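Local coordinates for CDA peptide synthetase I (Streptomyces coelicolor, PDB 5DU9), which belongs to the nonribosomal peptide synthetases and is represented here by its condensation domain, a two-lobed member of the CoA-dependent acyltransferase clan, at residues 42-47 and 175-180; 123-128 and 137-142; 215-220 and 348-353; 257-262 and 434-439. The protein carries 1 engineered substitution. All coordinates share one frame; numbering follows the deposited sequence.

Contact 1 (42-47 and 175-180)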
loop_
_atom_site.group_PDB
_atom_site.type_symbol
_atom_site.label_atom_id
_atom_site.label_comp_id
_atom_site.label_asym_id
_atom_site.label_seq_id
_atom_site.Cartn_x
_atom_site.Cartn_y
_atom_site.Cartn_z
ATOM N N GLY A 42 1.482 -12.989 21.168
ATOM C CA GLY A 42 1.910 -13.117 22.552
ATOM C C GLY A 42 2.038 -11.774 23.242
ATOM O O GLY A 42 2.022 -10.733 22.582
ATOM N N PRO A 43 2.179 -11.790 24.576
ATOM C CA PRO A 43 2.191 -10.554 25.367
ATOM C C PRO A 43 3.399 -9.655 25.111
ATOM O O PRO A 43 4.524 -10.137 24.963
ATOM C CB PRO A 43 2.196 -11.064 26.815
ATOM C CG PRO A 43 2.739 -12.441 26.741
ATOM C CD PRO A 43 2.293 -12.990 25.423
ATOM N N LEU A 44 3.139 -8.352 25.053
ATOM C CA LEU A 44 4.183 -7.338 24.975
ATOM C C LEU A 44 4.099 -6.407 26.182
ATOM O O LEU A 44 3.026 -6.210 26.753
ATOM C CB LEU A 44 4.060 -6.526 23.686
ATOM C CG LEU A 44 4.230 -7.283 22.368
ATOM C CD1 LEU A 44 4.003 -6.341 21.203
ATOM C CD2 LEU A 44 5.606 -7.925 22.271
ATOM N N ASP A 45 5.239 -5.841 26.563
ATOM C CA ASP A 45 5.301 -4.873 27.654
ATOM C C ASP A 45 5.071 -3.477 27.087
ATOM O O ASP A 45 5.908 -2.958 26.351
ATOM C CB ASP A 45 6.656 -4.964 28.366
ATOM C CG ASP A 45 6.723 -4.113 29.625
ATOM O OD1 ASP A 45 6.313 -2.933 29.586
ATOM O OD2 ASP A 45 7.195 -4.627 30.661
ATOM N N HIS A 46 3.937 -2.870 27.427
ATOM C CA HIS A 46 3.573 -1.577 26.851
ATOM C C HIS A 46 4.551 -0.473 27.238
ATOM O O HIS A 46 4.870 0.396 26.425
ATOM C CB HIS A 46 2.165 -1.168 27.274
ATOM C CG HIS A 46 1.822 0.243 26.908
ATOM N ND1 HIS A 46 1.614 1.226 27.851
ATOM C CD2 HIS A 46 1.676 0.840 25.703
ATOM C CE1 HIS A 46 1.341 2.366 27.241
ATOM N NE2 HIS A 46 1.369 2.159 25.937
ATOM N N ALA A 47 5.013 -0.499 28.483
ATOM C CA ALA A 47 5.963 0.499 28.955
ATOM C C ALA A 47 7.245 0.449 28.129
ATOM O O ALA A 47 7.779 1.483 27.731
ATOM C CB ALA A 47 6.272 0.286 30.424
ATOM N N GLU A 175 13.127 -4.497 16.564
ATOM C CA GLU A 175 14.554 -4.562 16.856
ATOM C C GLU A 175 14.894 -3.806 18.136
ATOM O O GLU A 175 15.629 -4.308 18.987
ATOM C CB GLU A 175 15.360 -3.993 15.686
ATOM C CG GLU A 175 16.863 -4.144 15.837
ATOM C CD GLU A 175 17.621 -3.615 14.638
ATOM O OE1 GLU A 175 17.276 -2.515 14.157
ATOM O OE2 GLU A 175 18.556 -4.300 14.174
ATOM N N VAL A 176 14.356 -2.597 18.268
ATOM C CA VAL A 176 14.594 -1.784 19.458
ATOM C C VAL A 176 13.955 -2.429 20.686
ATOM O O VAL A 176 14.558 -2.468 21.756
ATOM C CB VAL A 176 14.051 -0.349 19.278
ATOM C CG1 VAL A 176 14.247 0.475 20.546
ATOM C CG2 VAL A 176 14.739 0.336 18.103
ATOM N N TYR A 177 12.736 -2.938 20.524
ATOM C CA TYR A 177 12.017 -3.581 21.624
ATOM C C TYR A 177 12.787 -4.778 22.178
ATOM O O TYR A 177 12.875 -4.963 23.397
ATOM C CB TYR A 177 10.625 -4.026 21.166
ATOM C CG TYR A 177 9.820 -4.725 22.244
ATOM C CD1 TYR A 177 9.139 -3.996 23.211
ATOM C CD2 TYR A 177 9.741 -6.110 22.291
ATOM C CE1 TYR A 177 8.400 -4.629 24.199
ATOM C CE2 TYR A 177 9.003 -6.753 23.276
ATOM C CZ TYR A 177 8.337 -6.006 24.227
ATOM O OH TYR A 177 7.602 -6.634 25.207
ATOM N N ARG A 178 13.343 -5.592 21.286
ATOM C CA ARG A 178 14.100 -6.767 21.713
ATOM C C ARG A 178 15.314 -6.358 22.538
ATOM O O ARG A 178 15.628 -6.987 23.549
ATOM C CB ARG A 178 14.546 -7.603 20.510
ATOM C CG ARG A 178 13.412 -8.319 19.787
ATOM C CD ARG A 178 13.938 -9.380 18.829
ATOM N NE ARG A 178 14.974 -8.871 17.931
ATOM C CZ ARG A 178 14.747 -8.316 16.742
ATOM N NH1 ARG A 178 13.508 -8.175 16.281
ATOM N NH2 ARG A 178 15.767 -7.895 16.006
ATOM N N ALA A 179 15.988 -5.296 22.108
ATOM C CA ALA A 179 17.174 -4.806 22.799
ATOM C C ALA A 179 16.828 -4.292 24.194
ATOM O O ALA A 179 17.516 -4.607 25.166
ATOM C CB ALA A 179 17.847 -3.710 21.983
ATOM N N LEU A 180 15.767 -3.497 24.290
ATOM C CA LEU A 180 15.333 -2.967 25.578
ATOM C C LEU A 180 14.912 -4.104 26.506
ATOM O O LEU A 180 15.102 -4.030 27.721
ATOM C CB LEU A 180 14.181 -1.972 25.399
ATOM C CG LEU A 180 14.489 -0.669 24.651
ATOM C CD1 LEU A 180 13.251 0.216 24.575
ATOM C CD2 LEU A 180 15.637 0.091 25.301
HETATM O O HOH W 1 7.334 -9.592 25.066
#
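Leu44 and Asp45 receive the phenol end of Tyr177, which reaches out from helix 163-182. Along 42-47, Pro43 comes first and takes part through water. Its O accepts a hydrogen bond from a water at 2.9 Å. The same water lies 3.0 Å from Tyr177 OH, in the plane of the ring at its edge. Leu44 follows and supplies the apolar part. Its CD2 branch meets Tyr177 CE2 at 3.7 Å, and the two side chains cross at a slant. The Leu44 backbone is close as well, with CA 3.5 Å from Tyr177 OH. Asp45 gives the direct polar bond. Its backbone N donates to Tyr177 OH at 2.8 Å, and the bond is almost straight at 177°. Asp45 O lies at the ring edge, 3.7 Å from Tyr177 CE1. The hydroxyl is thus held by a backbone N-H and a water, which fix the end of the ring. Tyr177 reaches them because its CG is anti to the backbone N (chi1 179°), which extends the ring from the helix. The Asp45 carboxylate has a different task. It is the N-cap of helix 46-58, and its OD1 accepts from Val48 N. His46 starts that helix and turns from Tyr177. It bonds Leu103 O and stacks on His105 of strand 103-107. Val176 and Leu180, from helix 163-182, pack on helix 46-58. Leu44 also rests on Phe375 and Pro378. The contact therefore ties the turn between strand 33-40 and helix 46-58 to helix 163-182.

Contact 2 (123-128 and 137-142)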
loop_
_atom_site.group_PDB
_atom_site.type_symbol
_atom_site.label_atom_id
_atom_site.label_comp_id
_atom_site.label_asym_id
_atom_site.label_seq_id
_atom_site.Cartn_x
_atom_site.Cartn_y
_atom_site.Cartn_z
ATOM N N ASP A 123 -10.795 2.471 12.686
ATOM C CA ASP A 123 -11.608 3.156 11.686
ATOM C C ASP A 123 -11.886 4.601 12.094
ATOM O O ASP A 123 -11.848 5.510 11.267
ATOM C CB ASP A 123 -12.930 2.419 11.469
ATOM C CG ASP A 123 -12.754 1.094 10.758
ATOM O OD1 ASP A 123 -11.717 0.906 10.090
ATOM O OD2 ASP A 123 -13.661 0.244 10.860
ATOM N N ARG A 124 -12.166 4.809 13.374
ATOM C CA ARG A 124 -12.437 6.147 13.874
ATOM C C ARG A 124 -11.160 6.991 13.890
ATOM O O ARG A 124 -11.199 8.193 13.646
ATOM C CB ARG A 124 -13.062 6.071 15.266
ATOM C CG ARG A 124 -14.460 5.470 15.246
ATOM C CD ARG A 124 -14.977 5.158 16.639
ATOM N NE ARG A 124 -15.293 6.368 17.391
ATOM C CZ ARG A 124 -16.457 7.010 17.333
ATOM N NH1 ARG A 124 -17.433 6.571 16.548
ATOM N NH2 ARG A 124 -16.647 8.103 18.060
ATOM N N ASP A 125 -10.026 6.359 14.161
ATOM C CA ASP A 125 -8.757 7.075 14.119
ATOM C C ASP A 125 -8.443 7.504 12.691
ATOM O O ASP A 125 -8.039 8.643 12.449
ATOM C CB ASP A 125 -7.620 6.213 14.668
ATOM C CG ASP A 125 -6.298 6.958 14.703
ATOM O OD1 ASP A 125 -6.038 7.656 15.704
ATOM O OD2 ASP A 125 -5.534 6.862 13.720
ATOM N N ARG A 126 -8.643 6.585 11.753
ATOM C CA ARG A 126 -8.350 6.832 10.344
ATOM C C ARG A 126 -9.201 7.970 9.788
ATOM O O ARG A 126 -8.834 8.600 8.797
ATOM C CB ARG A 126 -8.567 5.542 9.536
ATOM C CG ARG A 126 -8.853 5.734 8.050
ATOM C CD ARG A 126 -8.739 4.416 7.280
ATOM N NE ARG A 126 -9.923 3.558 7.409
ATOM C CZ ARG A 126 -10.773 3.268 6.421
ATOM N NH1 ARG A 126 -10.602 3.753 5.195
ATOM N NH2 ARG A 126 -11.810 2.475 6.660
ATOM N N ALA A 127 -10.325 8.239 10.443
ATOM C CA ALA A 127 -11.231 9.307 10.029
ATOM C C ALA A 127 -10.825 10.665 10.607
ATOM O O ALA A 127 -11.462 11.682 10.322
ATOM C CB ALA A 127 -12.655 8.969 10.441
ATOM N N THR A 128 -9.770 10.677 11.417
ATOM C CA THR A 128 -9.325 11.894 12.088
ATOM C C THR A 128 -8.299 12.646 11.238
ATOM O O THR A 128 -7.233 12.107 10.939
ATOM C CB THR A 128 -8.703 11.575 13.465
ATOM O OG1 THR A 128 -9.649 10.858 14.268
ATOM C CG2 THR A 128 -8.299 12.853 14.188
ATOM N N LEU A 137 3.209 12.855 11.935
ATOM C CA LEU A 137 1.959 12.598 11.238
ATOM C C LEU A 137 1.606 11.120 11.291
ATOM O O LEU A 137 1.425 10.461 10.267
ATOM C CB LEU A 137 2.060 13.093 9.800
ATOM C CG LEU A 137 2.154 14.621 9.749
ATOM C CD1 LEU A 137 2.806 15.104 8.468
ATOM C CD2 LEU A 137 0.774 15.241 9.908
ATOM N N SER A 138 1.515 10.603 12.508
ATOM C CA SER A 138 1.139 9.215 12.703
ATOM C C SER A 138 0.395 9.038 14.015
ATOM O O SER A 138 0.364 9.938 14.861
ATOM C CB SER A 138 2.372 8.309 12.653
ATOM O OG SER A 138 3.267 8.590 13.714
ATOM N N SER A 139 -0.207 7.864 14.159
ATOM C CA SER A 139 -1.011 7.518 15.317
ATOM C C SER A 139 -0.721 6.063 15.660
ATOM O O SER A 139 -0.767 5.203 14.783
ATOM C CB SER A 139 -2.497 7.734 15.020
ATOM O OG SER A 139 -3.306 7.414 16.135
ATOM N N HIS A 140 -0.413 5.799 16.926
ATOM C CA HIS A 140 0.038 4.480 17.353
ATOM C C HIS A 140 -0.782 3.969 18.524
ATOM O O HIS A 140 -0.991 4.682 19.505
ATOM C CB HIS A 140 1.515 4.523 17.743
ATOM C CG HIS A 140 2.409 5.049 16.666
ATOM N ND1 HIS A 140 3.261 4.239 15.945
ATOM C CD2 HIS A 140 2.582 6.302 16.182
ATOM C CE1 HIS A 140 3.921 4.972 15.067
ATOM N NE2 HIS A 140 3.527 6.226 15.188
ATOM N N ALA A 141 -1.241 2.728 18.416
ATOM C CA ALA A 141 -1.968 2.099 19.511
ATOM C C ALA A 141 -1.626 0.624 19.630
ATOM O O ALA A 141 -1.537 -0.088 18.631
ATOM C CB ALA A 141 -3.467 2.275 19.321
ATOM N N LEU A 142 -1.426 0.186 20.869
ATOM C CA LEU A 142 -1.272 -1.224 21.187
ATOM C C LEU A 142 -2.557 -1.705 21.838
ATOM O O LEU A 142 -2.955 -1.189 22.880
ATOM C CB LEU A 142 -0.081 -1.453 22.121
ATOM C CG LEU A 142 0.150 -2.902 22.560
ATOM C CD1 LEU A 142 0.624 -3.752 21.387
ATOM C CD2 LEU A 142 1.138 -2.968 23.714
#
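Asp125 and Ser139 make this contact through their side chains. Ser139 OG donates to Asp125 OD1 at 2.8 Å. It meets the oxygen from above the carboxylate plane, 35° out of it. Asp125 OD2 is farther from the hydroxyl, 3.3 Å from Ser139 OG. In both residues the outer group lies anti to the backbone N (chi1 -177° for Asp125), so each reaches across the gap between helix and strand. The next shell holds the carboxylate. Asp125 OD2 accepts from Tyr153 OH and forms a salt bridge with Arg33 NH2. These partners probably stabilise its negative charge and fix the rotation of the group. Arg33 also bonds Thr128 O through NH1, so it holds the last turn of the helix and the loop that follows. Ser139 is set by the backbone bonding of its strand to Gly155. Its neighbours Ser138 and His140 point to the other side of the sheet. There Ser138 OG and His140 NE2 share a hydrogen bond of 2.8 Å, and His140 ND1 bonds Tyr152 OH. Helix 114-126 here packs on the sheet as the connection of a beta-alpha-beta crossover between the neighbouring parallel strands 103-107 and 138-146.

Contact 3 (215-220 and 348-353)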
loop_
_atom_site.group_PDB
_atom_site.type_symbol
_atom_site.label_atom_id
_atom_site.label_comp_id
_atom_site.label_asym_id
_atom_site.label_seq_id
_atom_site.Cartn_x
_atom_site.Cartn_y
_atom_site.Cartn_z
ATOM N N ALA A 215 7.172 9.805 -23.732
ATOM C CA ALA A 215 6.741 9.365 -25.052
ATOM C C ALA A 215 6.149 7.961 -25.001
ATOM O O ALA A 215 5.137 7.678 -25.649
ATOM C CB ALA A 215 7.907 9.410 -26.025
ATOM N N TYR A 216 6.786 7.079 -24.237
ATOM C CA TYR A 216 6.301 5.708 -24.099
ATOM C C TYR A 216 4.880 5.676 -23.556
ATOM O O TYR A 216 4.001 5.026 -24.122
ATOM C CB TYR A 216 7.208 4.892 -23.176
ATOM C CG TYR A 216 6.629 3.537 -22.820
ATOM C CD1 TYR A 216 6.706 2.474 -23.709
ATOM C CD2 TYR A 216 5.999 3.325 -21.598
ATOM C CE1 TYR A 216 6.176 1.238 -23.393
ATOM C CE2 TYR A 216 5.467 2.089 -21.270
ATOM C CZ TYR A 216 5.558 1.051 -22.171
ATOM O OH TYR A 216 5.031 -0.174 -21.852
ATOM N N TRP A 217 4.657 6.385 -22.458
ATOM C CA TRP A 217 3.377 6.312 -21.766
ATOM C C TRP A 217 2.263 7.024 -22.522
ATOM O O TRP A 217 1.143 6.522 -22.596
ATOM C CB TRP A 217 3.508 6.883 -20.355
ATOM C CG TRP A 217 4.180 5.928 -19.432
ATOM C CD1 TRP A 217 5.414 6.059 -18.862
ATOM C CD2 TRP A 217 3.663 4.671 -18.989
ATOM N NE1 TRP A 217 5.691 4.963 -18.081
ATOM C CE2 TRP A 217 4.631 4.096 -18.142
ATOM C CE3 TRP A 217 2.472 3.975 -19.221
ATOM C CZ2 TRP A 217 4.448 2.863 -17.532
ATOM C CZ3 TRP A 217 2.291 2.750 -18.603
ATOM C CH2 TRP A 217 3.273 2.207 -17.777
ATOM N N THR A 218 2.559 8.187 -23.091
ATOM C CA THR A 218 1.541 8.910 -23.842
ATOM C C THR A 218 1.164 8.128 -25.095
ATOM O O THR A 218 -0.002 8.097 -25.485
ATOM C CB THR A 218 2.005 10.322 -24.229
ATOM O OG1 THR A 218 3.259 10.255 -24.919
ATOM C CG2 THR A 218 2.148 11.188 -22.989
ATOM N N GLY A 219 2.149 7.478 -25.705
ATOM C CA GLY A 219 1.914 6.684 -26.901
ATOM C C GLY A 219 0.944 5.542 -26.674
ATOM O O GLY A 219 0.135 5.225 -27.549
ATOM N N LEU A 220 1.020 4.927 -25.495
ATOM C CA LEU A 220 0.165 3.792 -25.148
ATOM C C LEU A 220 -1.303 4.169 -24.967
ATOM O O LEU A 220 -2.180 3.311 -25.071
ATOM C CB LEU A 220 0.649 3.130 -23.851
ATOM C CG LEU A 220 1.867 2.201 -23.866
ATOM C CD1 LEU A 220 2.001 1.540 -22.496
ATOM C CD2 LEU A 220 1.774 1.147 -24.959
ATOM N N GLU A 348 0.710 10.325 -11.922
ATOM C CA GLU A 348 -0.067 11.554 -11.849
ATOM C C GLU A 348 0.358 12.532 -12.945
ATOM O O GLU A 348 -0.428 13.377 -13.370
ATOM C CB GLU A 348 0.057 12.198 -10.461
ATOM C CG GLU A 348 1.454 12.677 -10.073
ATOM C CD GLU A 348 2.322 11.605 -9.439
ATOM O OE1 GLU A 348 1.951 10.412 -9.459
ATOM O OE2 GLU A 348 3.395 11.972 -8.911
ATOM N N ASP A 349 1.594 12.412 -13.415
ATOM C CA ASP A 349 2.042 13.225 -14.542
ATOM C C ASP A 349 1.391 12.755 -15.840
ATOM O O ASP A 349 0.975 13.572 -16.667
ATOM C CB ASP A 349 3.566 13.187 -14.677
ATOM C CG ASP A 349 4.269 13.988 -13.598
ATOM O OD1 ASP A 349 3.587 14.708 -12.838
ATOM O OD2 ASP A 349 5.511 13.905 -13.518
ATOM N N LEU A 350 1.301 11.441 -16.021
ATOM C CA LEU A 350 0.654 10.889 -17.207
ATOM C C LEU A 350 -0.795 11.357 -17.271
ATOM O O LEU A 350 -1.269 11.791 -18.320
ATOM C CB LEU A 350 0.723 9.360 -17.208
ATOM C CG LEU A 350 -0.019 8.635 -18.335
ATOM C CD1 LEU A 350 0.482 9.087 -19.703
ATOM C CD2 LEU A 350 0.123 7.128 -18.182
ATOM N N ASP A 351 -1.487 11.285 -16.139
ATOM C CA ASP A 351 -2.879 11.720 -16.069
ATOM C C ASP A 351 -3.029 13.193 -16.421
ATOM O O ASP A 351 -3.972 13.575 -17.113
ATOM C CB ASP A 351 -3.451 11.466 -14.674
ATOM C CG ASP A 351 -3.707 10.001 -14.404
ATOM O OD1 ASP A 351 -3.687 9.195 -15.361
ATOM O OD2 ASP A 351 -3.939 9.656 -13.229
ATOM N N ARG A 352 -2.104 14.019 -15.947
ATOM C CA ARG A 352 -2.173 15.455 -16.205
ATOM C C ARG A 352 -2.011 15.764 -17.692
ATOM O O ARG A 352 -2.616 16.703 -18.207
ATOM C CB ARG A 352 -1.104 16.197 -15.398
ATOM N N GLU A 353 -1.201 14.966 -18.381
ATOM C CA GLU A 353 -0.948 15.187 -19.800
ATOM C C GLU A 353 -2.106 14.697 -20.664
ATOM O O GLU A 353 -2.481 15.353 -21.633
ATOM C CB GLU A 353 0.342 14.497 -20.239
ATOM C CG GLU A 353 0.654 14.714 -21.723
ATOM C CD GLU A 353 2.130 14.928 -22.024
ATOM O OE1 GLU A 353 2.911 15.238 -21.098
ATOM O OE2 GLU A 353 2.510 14.793 -23.205
#
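This contact is a helix-helix packing, in which Trp217 and Thr218 of helix 208-220 meet Leu350 and Glu353 of helix 347-354. The axes of the two short segments come within 10.4 Å and cross at -53°. Leu350 is the main apolar partner. Its CG lies anti to the backbone N (chi1 175°), which sends both methyls toward the facing helix. CD1 touches Trp217 CB at 3.8 Å. CD2 reaches the same CB at 4.0 Å and the indole atom Trp217 CE3 at 4.1 Å. The fork of the leucine thus closes on the base of the tryptophan, and the two side chains cross at about a right angle. The rest of the indole turns to other partners. Its NE1 bonds His342 O, and Tyr216 CE2 lies over its centre, 3.7 Å above the plane. These neighbours hold the ring in place. The second touch is between Thr218 and Glu353. Thr218 CG2 packs on the carboxyl end of Glu353, 3.6 Å from OE2, and the side chains meet at a slant. This is a van der Waals contact. The charged partner of Glu353 is Arg214, one turn before Thr218, which makes a salt bridge to OE1. Arg214 O also takes the hydrogen bond from Thr218 OG1. Pro314 of strand 311-318 is touched by both Trp217 and Leu350, so the two helices share a neighbour in that strand. The arrangement is an oblique helix-helix packing. Glu348, earlier on the same helix as Leu350, belongs to the (2S)-2-amino-N-butyl-propanamide pocket, while the Leu350 side chain stays about 11 Å from the ligand.

Contact 4 (257-262 and 434-439)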
loop_
_atom_site.group_PDB
_atom_site.type_symbol
_atom_site.label_atom_id
_atom_site.label_comp_id
_atom_site.label_asym_id
_atom_site.label_seq_id
_atom_site.Cartn_x
_atom_site.Cartn_y
_atom_site.Cartn_z
ATOM N N GLY A 257 0.235 -20.669 -6.114
ATOM C CA GLY A 257 1.629 -21.062 -6.202
ATOM C C GLY A 257 1.858 -22.115 -7.270
ATOM O O GLY A 257 2.868 -22.086 -7.965
ATOM N N ARG A 258 0.918 -23.046 -7.403
ATOM C CA ARG A 258 1.033 -24.090 -8.413
ATOM C C ARG A 258 0.880 -23.498 -9.810
ATOM O O ARG A 258 1.563 -23.921 -10.747
ATOM C CB ARG A 258 -0.001 -25.192 -8.170
ATOM C CG ARG A 258 0.277 -26.003 -6.914
ATOM C CD ARG A 258 -0.511 -27.306 -6.885
ATOM N NE ARG A 258 -1.957 -27.097 -6.838
ATOM C CZ ARG A 258 -2.661 -26.917 -5.722
ATOM N NH1 ARG A 258 -2.058 -26.892 -4.538
ATOM N NH2 ARG A 258 -3.975 -26.749 -5.790
ATOM N N ALA A 259 0.002 -22.508 -9.954
ATOM C CA ALA A 259 -0.153 -21.843 -11.245
ATOM C C ALA A 259 1.113 -21.071 -11.593
ATOM O O ALA A 259 1.528 -21.034 -12.743
ATOM C CB ALA A 259 -1.356 -20.911 -11.231
ATOM N N ALA A 260 1.716 -20.452 -10.584
ATOM C CA ALA A 260 2.967 -19.736 -10.761
ATOM C C ALA A 260 4.070 -20.682 -11.232
ATOM O O ALA A 260 4.782 -20.386 -12.187
ATOM C CB ALA A 260 3.361 -19.050 -9.456
ATOM N N GLU A 261 4.197 -21.832 -10.574
ATOM C CA GLU A 261 5.204 -22.819 -10.968
ATOM C C GLU A 261 5.006 -23.268 -12.411
ATOM O O GLU A 261 5.966 -23.408 -13.170
ATOM C CB GLU A 261 5.163 -24.038 -10.041
ATOM C CG GLU A 261 6.331 -25.014 -10.228
ATOM C CD GLU A 261 6.156 -25.988 -11.386
ATOM O OE1 GLU A 261 5.008 -26.246 -11.806
ATOM O OE2 GLU A 261 7.180 -26.518 -11.876
ATOM N N ALA A 262 3.749 -23.503 -12.776
ATOM C CA ALA A 262 3.419 -24.087 -14.066
ATOM C C ALA A 262 3.629 -23.096 -15.207
ATOM O O ALA A 262 4.116 -23.464 -16.276
ATOM C CB ALA A 262 1.986 -24.584 -14.060
ATOM N N GLU A 434 -10.399 -20.865 -9.722
ATOM C CA GLU A 434 -10.750 -21.741 -10.835
ATOM C C GLU A 434 -9.761 -21.588 -11.993
ATOM O O GLU A 434 -9.345 -22.574 -12.606
ATOM C CB GLU A 434 -12.171 -21.443 -11.315
ATOM C CG GLU A 434 -12.701 -22.414 -12.361
ATOM C CD GLU A 434 -13.008 -23.788 -11.791
ATOM O OE1 GLU A 434 -13.247 -23.893 -10.569
ATOM O OE2 GLU A 434 -13.007 -24.766 -12.568
ATOM N N LEU A 435 -9.391 -20.349 -12.295
ATOM C CA LEU A 435 -8.410 -20.074 -13.337
ATOM C C LEU A 435 -7.065 -20.698 -12.988
ATOM O O LEU A 435 -6.440 -21.366 -13.813
ATOM C CB LEU A 435 -8.239 -18.566 -13.536
ATOM C CG LEU A 435 -9.426 -17.822 -14.146
ATOM C CD1 LEU A 435 -9.219 -16.320 -14.025
ATOM C CD2 LEU A 435 -9.622 -18.222 -15.598
ATOM N N ALA A 436 -6.624 -20.467 -11.758
ATOM C CA ALA A 436 -5.315 -20.935 -11.313
ATOM C C ALA A 436 -5.228 -22.461 -11.323
ATOM O O ALA A 436 -4.154 -23.027 -11.540
ATOM C CB ALA A 436 -5.012 -20.397 -9.926
ATOM N N ALA A 437 -6.358 -23.124 -11.103
ATOM C CA ALA A 437 -6.388 -24.585 -11.031
ATOM C C ALA A 437 -6.117 -25.239 -12.384
ATOM O O ALA A 437 -5.707 -26.398 -12.444
ATOM C CB ALA A 437 -7.727 -25.054 -10.484
ATOM N N ASP A 438 -6.354 -24.503 -13.465
ATOM C CA ASP A 438 -6.064 -25.002 -14.808
ATOM C C ASP A 438 -5.778 -23.849 -15.765
ATOM O O ASP A 438 -6.673 -23.383 -16.466
ATOM C CB ASP A 438 -7.228 -25.840 -15.338
ATOM C CG ASP A 438 -6.948 -26.418 -16.709
ATOM O OD1 ASP A 438 -5.780 -26.364 -17.152
ATOM O OD2 ASP A 438 -7.893 -26.930 -17.343
ATOM N N PRO A 439 -4.522 -23.382 -15.796
ATOM C CA PRO A 439 -4.169 -22.244 -16.649
ATOM C C PRO A 439 -4.346 -22.508 -18.146
ATOM O O PRO A 439 -4.407 -21.549 -18.912
ATOM C CB PRO A 439 -2.698 -22.001 -16.302
ATOM C CG PRO A 439 -2.561 -22.525 -14.905
ATOM C CD PRO A 439 -3.417 -23.749 -14.893
#
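Ala259 faces Ala436 and Pro439, and all the direct contacts pass through its methyl group. The apolar contacts come first. Ala259 CB meets Ala436 CB at 3.9 Å, methyl against methyl. It also meets the Pro439 ring, with CG at 4.2 Å. The small side chains let the backbones come close, and the CA atoms of Ala259 and Ala436 are 5.2 Å apart. Contact with the backbone is of a second kind. Ala436 O lies 3.5 Å from Ala259 CB, so the methyl also rests on a peptide oxygen. A third group of interactions shapes the chain beyond the helix. Asp438 N donates to Leu435 O at 3.2 Å. Asp438 is then extended (phi -153°), and its OD1 accepts from Ala440 N. This turn brings the proline ring back to the facing helix. Pro439 is also held by a backbone hydrogen bond with Ala326. Around the contact, Ala436 touches Val255 and Leu256 of helix 250-263, and Pro439 touches Thr263. Leu435 leans instead on Ala277 and Phe325. The end of helix 418-437 is thus seated among helices 250-263, 267-283 and 325-341.

In the fold
Contacts 1 and 2 lie in the N-terminal lobe of the condensation domain, and contacts 3 and 4 in the C-terminal lobe. Contact 2 is nested along the chain inside the loop closed by contact 1. Their centres are 21 Å apart, and they touch where His46 and Leu44 pack on Leu142. Contact 2 includes strand 138-146 of the six-stranded mixed sheet, and contact 1 follows strand 33-40 of the same sheet. Contacts 3 and 4 alternate their segments along the chain. Their centres are about 34 Å apart, and the two contacts do not touch. Contact 3 lies across the chain's centre from contacts 1 and 2, with centres about 47 and 35 Å away. Contact 3 alone includes a ligand-pocket residue.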